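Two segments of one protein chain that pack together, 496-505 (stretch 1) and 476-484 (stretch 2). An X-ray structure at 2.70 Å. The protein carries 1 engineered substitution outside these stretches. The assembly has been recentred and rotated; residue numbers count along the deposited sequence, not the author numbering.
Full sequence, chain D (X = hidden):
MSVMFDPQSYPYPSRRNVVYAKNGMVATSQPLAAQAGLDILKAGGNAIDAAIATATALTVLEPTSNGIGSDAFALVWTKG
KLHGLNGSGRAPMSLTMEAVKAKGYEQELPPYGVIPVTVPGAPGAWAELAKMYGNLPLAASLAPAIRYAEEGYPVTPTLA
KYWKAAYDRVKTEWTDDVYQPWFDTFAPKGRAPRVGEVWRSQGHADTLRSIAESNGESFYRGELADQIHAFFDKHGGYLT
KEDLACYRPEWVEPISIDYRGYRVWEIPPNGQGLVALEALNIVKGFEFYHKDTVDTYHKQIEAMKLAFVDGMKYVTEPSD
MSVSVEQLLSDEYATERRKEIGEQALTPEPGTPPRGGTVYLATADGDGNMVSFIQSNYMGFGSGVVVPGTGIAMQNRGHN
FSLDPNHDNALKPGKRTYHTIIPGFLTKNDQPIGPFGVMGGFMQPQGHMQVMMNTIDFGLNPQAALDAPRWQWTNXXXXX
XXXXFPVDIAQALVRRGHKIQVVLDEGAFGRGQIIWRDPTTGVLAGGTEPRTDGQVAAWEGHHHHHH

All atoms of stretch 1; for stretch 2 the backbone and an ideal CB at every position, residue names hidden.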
# COMPACT_ATOMS: atom_id res chain seq x y z
N ARG D 496 20.26 12.55 -5.14
CA ARG D 496 21.49 12.17 -5.85
C ARG D 496 21.53 12.74 -7.27
O ARG D 496 22.41 12.40 -8.06
CB ARG D 496 21.66 10.65 -5.86
CG ARG D 496 22.06 10.09 -4.51
CD ARG D 496 21.97 8.58 -4.52
NE ARG D 496 23.18 7.94 -5.02
CZ ARG D 496 23.90 7.07 -4.33
NH1 ARG D 496 23.55 6.74 -3.09
NH2 ARG D 496 24.99 6.52 -4.87
N GLY D 497 20.59 13.61 -7.59
CA GLY D 497 20.68 14.40 -8.82
C GLY D 497 19.76 14.02 -9.95
O GLY D 497 19.61 14.78 -10.91
N HIS D 498 19.14 12.84 -9.85
CA HIS D 498 18.24 12.35 -10.90
C HIS D 498 16.97 13.19 -10.99
O HIS D 498 16.33 13.47 -9.97
CB HIS D 498 17.85 10.90 -10.64
CG HIS D 498 18.99 9.93 -10.75
ND1 HIS D 498 19.41 9.42 -11.96
CD2 HIS D 498 19.77 9.36 -9.80
CE1 HIS D 498 20.42 8.59 -11.75
NE2 HIS D 498 20.65 8.54 -10.45
N LYS D 499 16.61 13.58 -12.21
CA LYS D 499 15.34 14.26 -12.45
C LYS D 499 14.25 13.21 -12.60
O LYS D 499 13.88 12.85 -13.71
CB LYS D 499 15.41 15.16 -13.69
CG LYS D 499 16.40 16.33 -13.63
CD LYS D 499 15.87 17.53 -12.84
CE LYS D 499 16.95 18.58 -12.59
NZ LYS D 499 17.93 18.18 -11.53
N ILE D 500 13.75 12.72 -11.47
CA ILE D 500 12.76 11.64 -11.44
C ILE D 500 11.35 12.19 -11.63
O ILE D 500 10.97 13.19 -11.01
CB ILE D 500 12.82 10.85 -10.10
CG1 ILE D 500 14.20 10.21 -9.90
CG2 ILE D 500 11.73 9.78 -10.04
CD1 ILE D 500 14.44 8.98 -10.73
N GLN D 501 10.61 11.54 -12.51
CA GLN D 501 9.20 11.82 -12.72
C GLN D 501 8.33 10.55 -12.66
O GLN D 501 8.54 9.59 -13.42
CB GLN D 501 8.99 12.50 -14.07
CG GLN D 501 7.54 12.92 -14.29
CD GLN D 501 7.24 13.26 -15.74
OE1 GLN D 501 6.23 13.91 -16.03
NE2 GLN D 501 8.10 12.83 -16.66
N VAL D 502 7.35 10.56 -11.75
CA VAL D 502 6.36 9.50 -11.68
C VAL D 502 5.41 9.67 -12.86
O VAL D 502 4.83 10.74 -13.05
CB VAL D 502 5.57 9.54 -10.35
CG1 VAL D 502 4.52 8.45 -10.33
CG2 VAL D 502 6.51 9.36 -9.18
N VAL D 503 5.28 8.62 -13.68
CA VAL D 503 4.42 8.65 -14.87
C VAL D 503 3.20 7.76 -14.71
O VAL D 503 3.31 6.54 -14.54
CB VAL D 503 5.17 8.27 -16.15
CG1 VAL D 503 4.23 8.23 -17.31
CG2 VAL D 503 6.26 9.26 -16.43
N LEU D 504 2.04 8.40 -14.80
CA LEU D 504 0.77 7.77 -14.50
C LEU D 504 0.28 6.94 -15.68
O LEU D 504 -0.55 6.04 -15.50
CB LEU D 504 -0.25 8.85 -14.18
CG LEU D 504 -1.28 8.59 -13.10
CD1 LEU D 504 -0.70 7.88 -11.90
CD2 LEU D 504 -1.80 9.94 -12.70
N ASP D 505 0.79 7.25 -16.86
CA ASP D 505 0.41 6.58 -18.10
C ASP D 505 0.52 5.08 -18.00
O ASP D 505 1.57 4.54 -17.67
CB ASP D 505 1.28 7.04 -19.27
CG ASP D 505 0.78 8.33 -19.89
OD1 ASP D 505 -0.31 8.30 -20.50
OD2 ASP D 505 1.47 9.37 -19.76
N UNK D 476 18.41 13.25 -20.21
CA UNK D 476 19.76 13.47 -19.73
C UNK D 476 19.83 12.91 -18.33
O UNK D 476 20.33 11.80 -18.12
CB UNK D 476 20.15 14.95 -19.76
N UNK D 477 19.32 13.68 -17.38
CA UNK D 477 19.19 13.22 -16.02
C UNK D 477 17.75 12.75 -15.78
O UNK D 477 17.41 12.29 -14.69
CB UNK D 477 19.58 14.32 -15.04
N UNK D 478 16.93 12.84 -16.83
CA UNK D 478 15.51 12.50 -16.78
C UNK D 478 15.23 10.99 -16.72
O UNK D 478 15.60 10.25 -17.63
CB UNK D 478 14.81 13.09 -18.00
N UNK D 479 14.58 10.55 -15.66
CA UNK D 479 14.18 9.15 -15.50
C UNK D 479 12.73 9.08 -15.07
O UNK D 479 12.37 9.62 -14.02
CB UNK D 479 15.07 8.43 -14.48
N UNK D 480 11.90 8.43 -15.88
CA UNK D 480 10.51 8.17 -15.53
C UNK D 480 10.39 6.91 -14.68
O UNK D 480 11.06 5.91 -14.97
CB UNK D 480 9.66 8.04 -16.79
N UNK D 481 9.55 6.96 -13.64
CA UNK D 481 9.24 5.75 -12.84
C UNK D 481 7.73 5.49 -12.73
O UNK D 481 6.91 6.37 -12.99
CB UNK D 481 9.83 5.89 -11.44
N UNK D 482 7.38 4.26 -12.34
CA UNK D 482 5.99 3.84 -12.21
C UNK D 482 5.35 4.30 -10.90
O UNK D 482 6.05 4.48 -9.91
CB UNK D 482 5.90 2.32 -12.32
N UNK D 483 4.02 4.47 -10.89
CA UNK D 483 3.29 4.84 -9.67
C UNK D 483 3.62 3.93 -8.49
O UNK D 483 3.50 4.34 -7.33
CB UNK D 483 1.78 4.81 -9.93
N UNK D 484 4.04 2.71 -8.81
CA UNK D 484 4.31 1.67 -7.83
C UNK D 484 5.81 1.58 -7.51
O UNK D 484 6.23 0.78 -6.69
CB UNK D 484 3.80 0.32 -8.34

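The two backbones run as parallel strands, with axes 4.6 Å apart at closest approach and inclined by 26°. In the extended backbone of 478-481, successive CBs fall on opposite faces of the sheet, and the partner on each face sets what suits.

Position 476 has phi/psi of -129/-79 and no atom of stretch 1 within 5.5 Å of its ideal CB. Stretch 1 leaves room for a CB, so the contact does not by itself require glycine; the deposited residue is Gly 476.

At 477 the CB points sideways, 4.0 Å from Lys 499 CG and 4.2 Å from Gly 497 O. A long, flexible chain would suit, its methylenes lying along stretch 1. The residue is Lys 477, whose CD comes within 3.8 Å of Gly 497 O; its NZ is hydrogen-bonded elsewhere in the structure. Its carbonyl accepts from Lys 499 N (N to O 2.9 Å, 142°), and water 1 bridges Lys 477 O (3.0 Å) and His 498 ND1 (2.6 Å).

Position 478 shares a face with Lys 499 and Gln 501, both polar and long, so polar or extended chains are plausible. Gln 478 doubles back with chi1 and chi2 both m, bringing OE1 to 3.7 Å from Lys 499 CB.

At 479 the CB lies on the Ile 500 face, 3.8 Å from Ile 500 CD1, which favours an apolar, probably branched residue. Val 479 meets that methyl through CB and places CG2 4.2 Å from His 498 ND1. Its N donates to Lys 499 O (3.1 Å, 168°), while its O accepts from Gln 501 N (3.0 Å, 164°).

The face of 480 offers mixed surroundings: the ideal CB is 3.6 Å from Val 503 CG2, beside the Gln 501 chain. An aliphatic stem with a polar end would fit, as would a β-branched residue. Gln 480 sets CD 3.7 Å from Val 503 CG2 and OE1 4.0 Å from Gln 501 NE2.

Position 481 faces Ile 500 and Val 502, with the ideal CB 4.6 Å from Ile 500 CG2; valine, isoleucine or leucine would suit. Val 481 puts CG2 3.9 Å from both Ile 500 CG2 and Val 502 CG2. Its N donates to Gln 501 O (2.8 Å), and its O accepts from Val 503 N (2.9 Å, 172°).

At 482 CB points away, leaving the choice open: Glu 482.

Position 483 has phi -52°, compatible with proline, and its CB lies 4.4 Å from Leu 504 CD1, inviting apolar groups. Pro 483 packs CG 4.0 Å from Leu 504 CD1.

At 484 CB points away into space free of stretch 1; the residue is Thr 484.

Stretch 2 (476-484) GKQVQVEPT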
# COMPACT_ATOMS: atom_id res chain seq x y z
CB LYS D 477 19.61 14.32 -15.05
CG LYS D 477 21.05 14.81 -15.23
CD LYS D 477 21.49 15.67 -14.05
CE LYS D 477 22.93 16.13 -14.19
NZ LYS D 477 23.43 16.68 -12.90
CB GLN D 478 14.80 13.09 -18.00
CG GLN D 478 14.39 14.55 -17.85
CD GLN D 478 13.07 14.71 -17.11
OE1 GLN D 478 12.90 15.65 -16.33
NE2 GLN D 478 12.12 13.80 -17.36
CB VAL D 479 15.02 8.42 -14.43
CG1 VAL D 479 14.54 7.01 -14.26
CG2 VAL D 479 16.48 8.43 -14.77
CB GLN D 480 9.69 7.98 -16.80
CG GLN D 480 9.83 9.13 -17.78
CD GLN D 480 8.89 9.02 -18.96
OE1 GLN D 480 8.37 10.02 -19.44
NE2 GLN D 480 8.69 7.81 -19.45
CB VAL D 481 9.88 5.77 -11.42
CG1 VAL D 481 11.40 5.91 -11.51
CG2 VAL D 481 9.25 6.87 -10.53
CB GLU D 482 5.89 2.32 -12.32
CG GLU D 482 5.92 1.82 -13.74
CD GLU D 482 5.56 0.35 -13.86
OE1 GLU D 482 4.41 0.06 -14.26
OE2 GLU D 482 6.43 -0.50 -13.56
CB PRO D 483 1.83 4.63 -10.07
CG PRO D 483 1.80 4.83 -11.52
CD PRO D 483 3.10 4.32 -12.04
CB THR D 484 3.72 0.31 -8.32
OG1 THR D 484 4.15 -0.75 -7.46
CG2 THR D 484 4.15 0.02 -9.76
O HOH W 1 19.56 10.24 -14.40
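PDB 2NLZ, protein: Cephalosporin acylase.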